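Local atomic coordinates of fervidolysin (Fervidobacterium pennivorans, PDB entry 1R6V), a protein that degrades keratin into peptides as a calcium-binding, subtilisin-like serine protease, allowing its bacterium to grow on native feathers. Residues S556-K561 with W666-Q671; M530-Q535 with V625-E630. The protein carries 1 engineered substitution. One frame throughout, in Å; residues are numbered along the deposited sequence.

Contact 1 of 2, residues S556-K561 with W666-Q671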
loop_
_atom_site.group_PDB
_atom_site.type_symbol
_atom_site.label_atom_id
_atom_site.label_comp_id
_atom_site.label_asym_id
_atom_site.label_seq_id
_atom_site.Cartn_x
_atom_site.Cartn_y
_atom_site.Cartn_z
ATOM N N SER A 556 -5.750 -4.052 28.373
ATOM C CA SER A 556 -6.512 -2.851 28.689
ATOM C C SER A 556 -7.241 -3.004 30.020
ATOM O O SER A 556 -7.299 -4.092 30.594
ATOM C CB SER A 556 -7.548 -2.584 27.592
ATOM O OG SER A 556 -8.362 -3.729 27.398
ATOM N N THR A 557 -7.792 -1.897 30.496
ATOM C CA THR A 557 -8.565 -1.894 31.727
ATOM C C THR A 557 -9.894 -1.232 31.407
ATOM O O THR A 557 -9.956 -0.285 30.622
ATOM C CB THR A 557 -7.865 -1.114 32.862
ATOM O OG1 THR A 557 -7.567 0.217 32.431
ATOM C CG2 THR A 557 -6.582 -1.821 33.266
ATOM N N LEU A 558 -10.957 -1.748 32.008
ATOM C CA LEU A 558 -12.286 -1.194 31.780
ATOM C C LEU A 558 -13.141 -1.390 33.010
ATOM O O LEU A 558 -13.310 -2.509 33.477
ATOM C CB LEU A 558 -12.969 -1.889 30.600
ATOM C CG LEU A 558 -14.416 -1.471 30.309
ATOM C CD1 LEU A 558 -14.452 0.001 29.930
ATOM C CD2 LEU A 558 -14.983 -2.317 29.176
ATOM N N GLN A 559 -13.668 -0.292 33.533
ATOM C CA GLN A 559 -14.546 -0.357 34.693
ATOM C C GLN A 559 -15.800 0.439 34.373
ATOM O O GLN A 559 -15.746 1.405 33.618
ATOM C CB GLN A 559 -13.863 0.238 35.932
ATOM C CG GLN A 559 -12.636 -0.545 36.417
ATOM C CD GLN A 559 -12.004 0.070 37.657
ATOM O OE1 GLN A 559 -11.731 1.274 37.694
ATOM N NE2 GLN A 559 -11.758 -0.755 38.676
ATOM N N VAL A 560 -16.935 0.020 34.924
ATOM C CA VAL A 560 -18.174 0.753 34.712
ATOM C C VAL A 560 -18.921 0.879 36.040
ATOM O O VAL A 560 -19.009 -0.078 36.802
ATOM C CB VAL A 560 -19.100 0.076 33.667
ATOM C CG1 VAL A 560 -19.483 -1.316 34.109
ATOM C CG2 VAL A 560 -20.342 0.926 33.476
ATOM N N LYS A 561 -19.434 2.076 36.310
ATOM C CA LYS A 561 -20.186 2.344 37.539
ATOM C C LYS A 561 -21.417 3.186 37.190
ATOM O O LYS A 561 -21.300 4.179 36.485
ATOM C CB LYS A 561 -19.299 3.110 38.531
ATOM C CG LYS A 561 -20.000 3.598 39.796
ATOM C CD LYS A 561 -19.014 4.317 40.720
ATOM C CE LYS A 561 -19.706 4.923 41.940
ATOM N NZ LYS A 561 -18.717 5.547 42.873
ATOM N N TRP A 666 -17.223 -0.916 22.798
ATOM C CA TRP A 666 -16.009 -0.593 23.554
ATOM C C TRP A 666 -15.001 -1.667 23.159
ATOM O O TRP A 666 -15.287 -2.864 23.252
ATOM C CB TRP A 666 -16.300 -0.652 25.057
ATOM C CG TRP A 666 -17.466 0.209 25.428
ATOM C CD1 TRP A 666 -18.784 -0.127 25.355
ATOM C CD2 TRP A 666 -17.420 1.586 25.824
ATOM N NE1 TRP A 666 -19.566 0.956 25.674
ATOM C CE2 TRP A 666 -18.756 2.023 25.965
ATOM C CE3 TRP A 666 -16.379 2.494 26.066
ATOM C CZ2 TRP A 666 -19.082 3.328 26.340
ATOM C CZ3 TRP A 666 -16.701 3.793 26.437
ATOM C CH2 TRP A 666 -18.047 4.197 26.570
ATOM N N THR A 667 -13.832 -1.223 22.720
ATOM C CA THR A 667 -12.784 -2.121 22.251
ATOM C C THR A 667 -11.733 -2.351 23.334
ATOM O O THR A 667 -11.063 -1.413 23.760
ATOM C CB THR A 667 -12.148 -1.526 20.972
ATOM O OG1 THR A 667 -13.171 -1.334 19.986
ATOM C CG2 THR A 667 -11.097 -2.465 20.390
ATOM N N ILE A 668 -11.612 -3.598 23.772
ATOM C CA ILE A 668 -10.665 -3.963 24.822
ATOM C C ILE A 668 -9.868 -5.217 24.466
ATOM O O ILE A 668 -10.227 -5.967 23.548
ATOM C CB ILE A 668 -11.383 -4.167 26.177
ATOM C CG1 ILE A 668 -12.441 -5.266 26.068
ATOM C CG2 ILE A 668 -11.992 -2.850 26.627
ATOM C CD1 ILE A 668 -13.700 -4.848 25.377
ATOM N N PHE A 669 -8.789 -5.446 25.209
ATOM C CA PHE A 669 -7.908 -6.572 24.927
ATOM C C PHE A 669 -7.646 -7.531 26.086
ATOM O O PHE A 669 -6.861 -8.470 25.956
ATOM C CB PHE A 669 -6.593 -6.011 24.375
ATOM C CG PHE A 669 -6.799 -5.008 23.270
ATOM C CD1 PHE A 669 -6.909 -3.654 23.552
ATOM C CD2 PHE A 669 -6.982 -5.434 21.960
ATOM C CE1 PHE A 669 -7.214 -2.729 22.547
ATOM C CE2 PHE A 669 -7.287 -4.519 20.944
ATOM C CZ PHE A 669 -7.405 -3.165 21.237
ATOM N N GLY A 670 -8.314 -7.302 27.209
ATOM C CA GLY A 670 -8.140 -8.179 28.345
ATOM C C GLY A 670 -6.864 -7.936 29.125
ATOM O O GLY A 670 -6.219 -6.904 28.988
ATOM N N GLN A 671 -6.502 -8.902 29.957
ATOM C CA GLN A 671 -5.307 -8.775 30.765
ATOM C C GLN A 671 -4.557 -10.100 30.747
ATOM O O GLN A 671 -3.391 -10.158 31.135
ATOM C CB GLN A 671 -5.698 -8.402 32.200
ATOM C CG GLN A 671 -4.613 -7.698 32.995
ATOM C CD GLN A 671 -4.528 -6.210 32.705
ATOM O OE1 GLN A 671 -3.627 -5.528 33.191
ATOM N NE2 GLN A 671 -5.468 -5.699 31.921
HETATM O O HOH W 1 -9.846 -5.344 29.053
#
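Ser556 meets Phe669 through a side chain-to-backbone hydrogen bond: OG accepts from Phe669 N at 2.8 Å, and the angle of 175° at the hydrogen makes it almost straight. The torsion behind this sets OG between the backbone N and the carbonyl carbon of its own residue (chi1 54°). The same oxygen lies against the side chain of Ile668, 3.3 Å from CB, and is joined to a water at 2.7 Å that also takes a weak bond from Gly670 N. Ser556 is thus gripped at two levels, since its backbone N donates to Gly670 O at 3.0 Å, in the plane of that carbonyl. An alanine here would keep CB but lose OG, and would probably leave the buried Phe669 N–H without its acceptor and the water less firmly placed. Further along, the apolar side chains of Leu558 and Ile668 cross at about a right angle and touch by their branches, CD2 of Leu558 lying 4.0 Å from CG2 of Ile668. At the exposed end NE2 of Gln671 comes to 2.8 Å from Ser556 O. Ile605 of strand 604-610 adjoins both Leu558 and Ile668. Strands 558-562 and 666-669 belong to different antiparallel sheets, so this is a buried contact between facing layers, closed by polar bonds at one end, as expected of the beta-sandwich fold of the second sandwich domain.

Contact 2 of 2, residues M530-Q535 with V625-E630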
loop_
_atom_site.group_PDB
_atom_site.type_symbol
_atom_site.label_atom_id
_atom_site.label_comp_id
_atom_site.label_asym_id
_atom_site.label_seq_id
_atom_site.Cartn_x
_atom_site.Cartn_y
_atom_site.Cartn_z
ATOM N N MET A 530 -10.061 7.282 20.965
ATOM C CA MET A 530 -8.615 7.370 21.149
ATOM C C MET A 530 -8.228 6.656 22.446
ATOM O O MET A 530 -7.155 6.059 22.548
ATOM C CB MET A 530 -8.174 8.840 21.200
ATOM C CG MET A 530 -6.662 9.034 21.229
ATOM S SD MET A 530 -6.182 10.781 21.220
ATOM C CE MET A 530 -5.997 11.052 19.482
ATOM N N ALA A 531 -9.123 6.689 23.431
ATOM C CA ALA A 531 -8.859 6.049 24.712
ATOM C C ALA A 531 -8.668 4.537 24.609
ATOM O O ALA A 531 -8.123 3.919 25.522
ATOM C CB ALA A 531 -9.996 6.363 25.707
ATOM N N GLU A 532 -9.111 3.942 23.504
ATOM C CA GLU A 532 -8.982 2.504 23.309
ATOM C C GLU A 532 -7.636 2.110 22.687
ATOM O O GLU A 532 -7.238 0.946 22.741
ATOM C CB GLU A 532 -10.129 1.996 22.436
ATOM C CG GLU A 532 -11.484 2.232 23.084
ATOM C CD GLU A 532 -12.646 2.047 22.138
ATOM O OE1 GLU A 532 -12.545 2.520 20.984
ATOM O OE2 GLU A 532 -13.654 1.442 22.566
ATOM N N GLU A 533 -6.950 3.079 22.103
ATOM C CA GLU A 533 -5.658 2.818 21.478
ATOM C C GLU A 533 -4.639 2.367 22.524
ATOM O O GLU A 533 -4.611 2.882 23.638
ATOM C CB GLU A 533 -5.144 4.074 20.771
ATOM C CG GLU A 533 -3.836 3.846 20.011
ATOM C CD GLU A 533 -3.208 5.125 19.476
ATOM O OE1 GLU A 533 -2.091 5.040 18.910
ATOM O OE2 GLU A 533 -3.823 6.208 19.616
ATOM N N ARG A 534 -3.815 1.391 22.155
ATOM C CA ARG A 534 -2.774 0.865 23.031
ATOM C C ARG A 534 -1.458 1.080 22.281
ATOM O O ARG A 534 -1.450 1.165 21.055
ATOM C CB ARG A 534 -2.975 -0.633 23.273
ATOM C CG ARG A 534 -4.368 -1.059 23.729
ATOM C CD ARG A 534 -4.548 -0.851 25.218
ATOM N NE ARG A 534 -4.428 0.553 25.551
ATOM C CZ ARG A 534 -4.002 1.028 26.711
ATOM N NH1 ARG A 534 -3.636 0.214 27.694
ATOM N NH2 ARG A 534 -3.932 2.336 26.876
ATOM N N GLN A 535 -0.353 1.170 23.014
ATOM C CA GLN A 535 0.953 1.372 22.396
ATOM C C GLN A 535 2.019 0.487 23.030
ATOM O O GLN A 535 1.910 0.093 24.191
ATOM C CB GLN A 535 1.377 2.841 22.507
ATOM C CG GLN A 535 0.449 3.819 21.803
ATOM C CD GLN A 535 0.919 5.254 21.927
ATOM O OE1 GLN A 535 1.376 5.680 22.992
ATOM N NE2 GLN A 535 0.798 6.016 20.841
ATOM N N VAL A 625 -17.750 5.303 32.644
ATOM C CA VAL A 625 -16.917 4.209 32.165
ATOM C C VAL A 625 -15.494 4.716 32.346
ATOM O O VAL A 625 -15.196 5.864 32.006
ATOM C CB VAL A 625 -17.163 3.911 30.651
ATOM C CG1 VAL A 625 -15.951 3.197 30.042
ATOM C CG2 VAL A 625 -18.392 3.033 30.482
ATOM N N THR A 626 -14.633 3.891 32.924
ATOM C CA THR A 626 -13.235 4.264 33.083
ATOM C C THR A 626 -12.518 3.294 32.152
ATOM O O THR A 626 -12.434 2.101 32.417
ATOM C CB THR A 626 -12.735 4.087 34.531
ATOM O OG1 THR A 626 -13.538 4.884 35.414
ATOM C CG2 THR A 626 -11.285 4.563 34.638
ATOM N N LEU A 627 -12.025 3.832 31.045
ATOM C CA LEU A 627 -11.362 3.032 30.023
ATOM C C LEU A 627 -9.882 3.373 29.944
ATOM O O LEU A 627 -9.521 4.474 29.549
ATOM C CB LEU A 627 -12.032 3.324 28.686
ATOM C CG LEU A 627 -11.483 2.639 27.437
ATOM C CD1 LEU A 627 -11.548 1.106 27.581
ATOM C CD2 LEU A 627 -12.327 3.117 26.265
ATOM N N ASN A 628 -9.036 2.423 30.308
ATOM C CA ASN A 628 -7.598 2.664 30.295
ATOM C C ASN A 628 -7.250 3.930 31.082
ATOM O O ASN A 628 -6.370 4.707 30.698
ATOM C CB ASN A 628 -7.094 2.739 28.848
ATOM C CG ASN A 628 -7.287 1.421 28.119
ATOM O OD1 ASN A 628 -6.986 0.363 28.663
ATOM N ND2 ASN A 628 -7.799 1.475 26.893
ATOM N N GLY A 629 -7.975 4.128 32.183
ATOM C CA GLY A 629 -7.746 5.273 33.049
ATOM C C GLY A 629 -8.529 6.537 32.760
ATOM O O GLY A 629 -8.547 7.465 33.569
ATOM N N GLU A 630 -9.195 6.586 31.616
ATOM C CA GLU A 630 -9.941 7.771 31.253
ATOM C C GLU A 630 -11.414 7.649 31.615
ATOM O O GLU A 630 -12.053 6.651 31.290
ATOM C CB GLU A 630 -9.795 8.017 29.758
ATOM C CG GLU A 630 -10.398 9.311 29.296
ATOM C CD GLU A 630 -10.152 9.556 27.827
ATOM O OE1 GLU A 630 -8.971 9.507 27.410
ATOM O OE2 GLU A 630 -11.137 9.796 27.096
HETATM O O HOH W 2 -8.521 -0.565 24.823
#
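Asn628 lies with its amide flat against the guanidinium of Arg534, the two planes only 5° apart and CG of Asn628 3.6 Å above the centre of the group. The side chains approach tip to tip, so the overlap is between their flat ends. NH1 of Arg534 and OD1 of Asn628 are 3.5 Å apart, but the angle is too poor for a hydrogen bond; the contact between the groups is the stack of their planes. The guanidinium is held by NE, which donates to Glu533 O at 3.0 Å from above the carbonyl plane, and by NH1, which bonds to Asn555 O. The amide is held through ND2, which donates to Ala531 O at 2.8 Å, nearly in the amide plane, and to a water that in turn donates to Glu532 O; OD1 accepts from Thr557 N. Close apolar packing adjoins this polar cluster: Leu627 CD2 lies 3.4 Å from CG of Glu532, whose carboxylate bonds to Thr667 N and Arg529, and 4.0 Å from CB of Ala531. The looser side is at Glu630, an exposed residue whose extended chain merely brings OE1 to 3.7 Å from Ala531 CB, with no polar bond across the contact. Asn628 and Gly629, both with positive phi, form the corners of a type I' turn from Leu627 to Glu630. This is a tight beta hairpin joining strands 619-627 and 630-638, its tip set against a 3-10 segment of the neighbouring Ig-like domain.

The centres of contact 1 and contact 2 lie 8 Å apart, and their segments alternate along the chain in the order 530-535, 556-561, 625-630, 666-671. Strands 558-562 and 619-627 are antiparallel neighbours in one sheet, where Gln559 O and Thr626 N are 2.8 Å apart, a probable hydrogen bond. The Glu532 carboxylate of contact 2 reaches strand 666-669 of contact 1, so one residue serves both contacts and ties the loop before strand 535-543 to the strand near the C-terminus. Contact 1 joins the two sheets of the second sandwich domain, while contact 2 seats that domain on the Ig-like one, a geometry consistent with a fixed arrangement of the two domains.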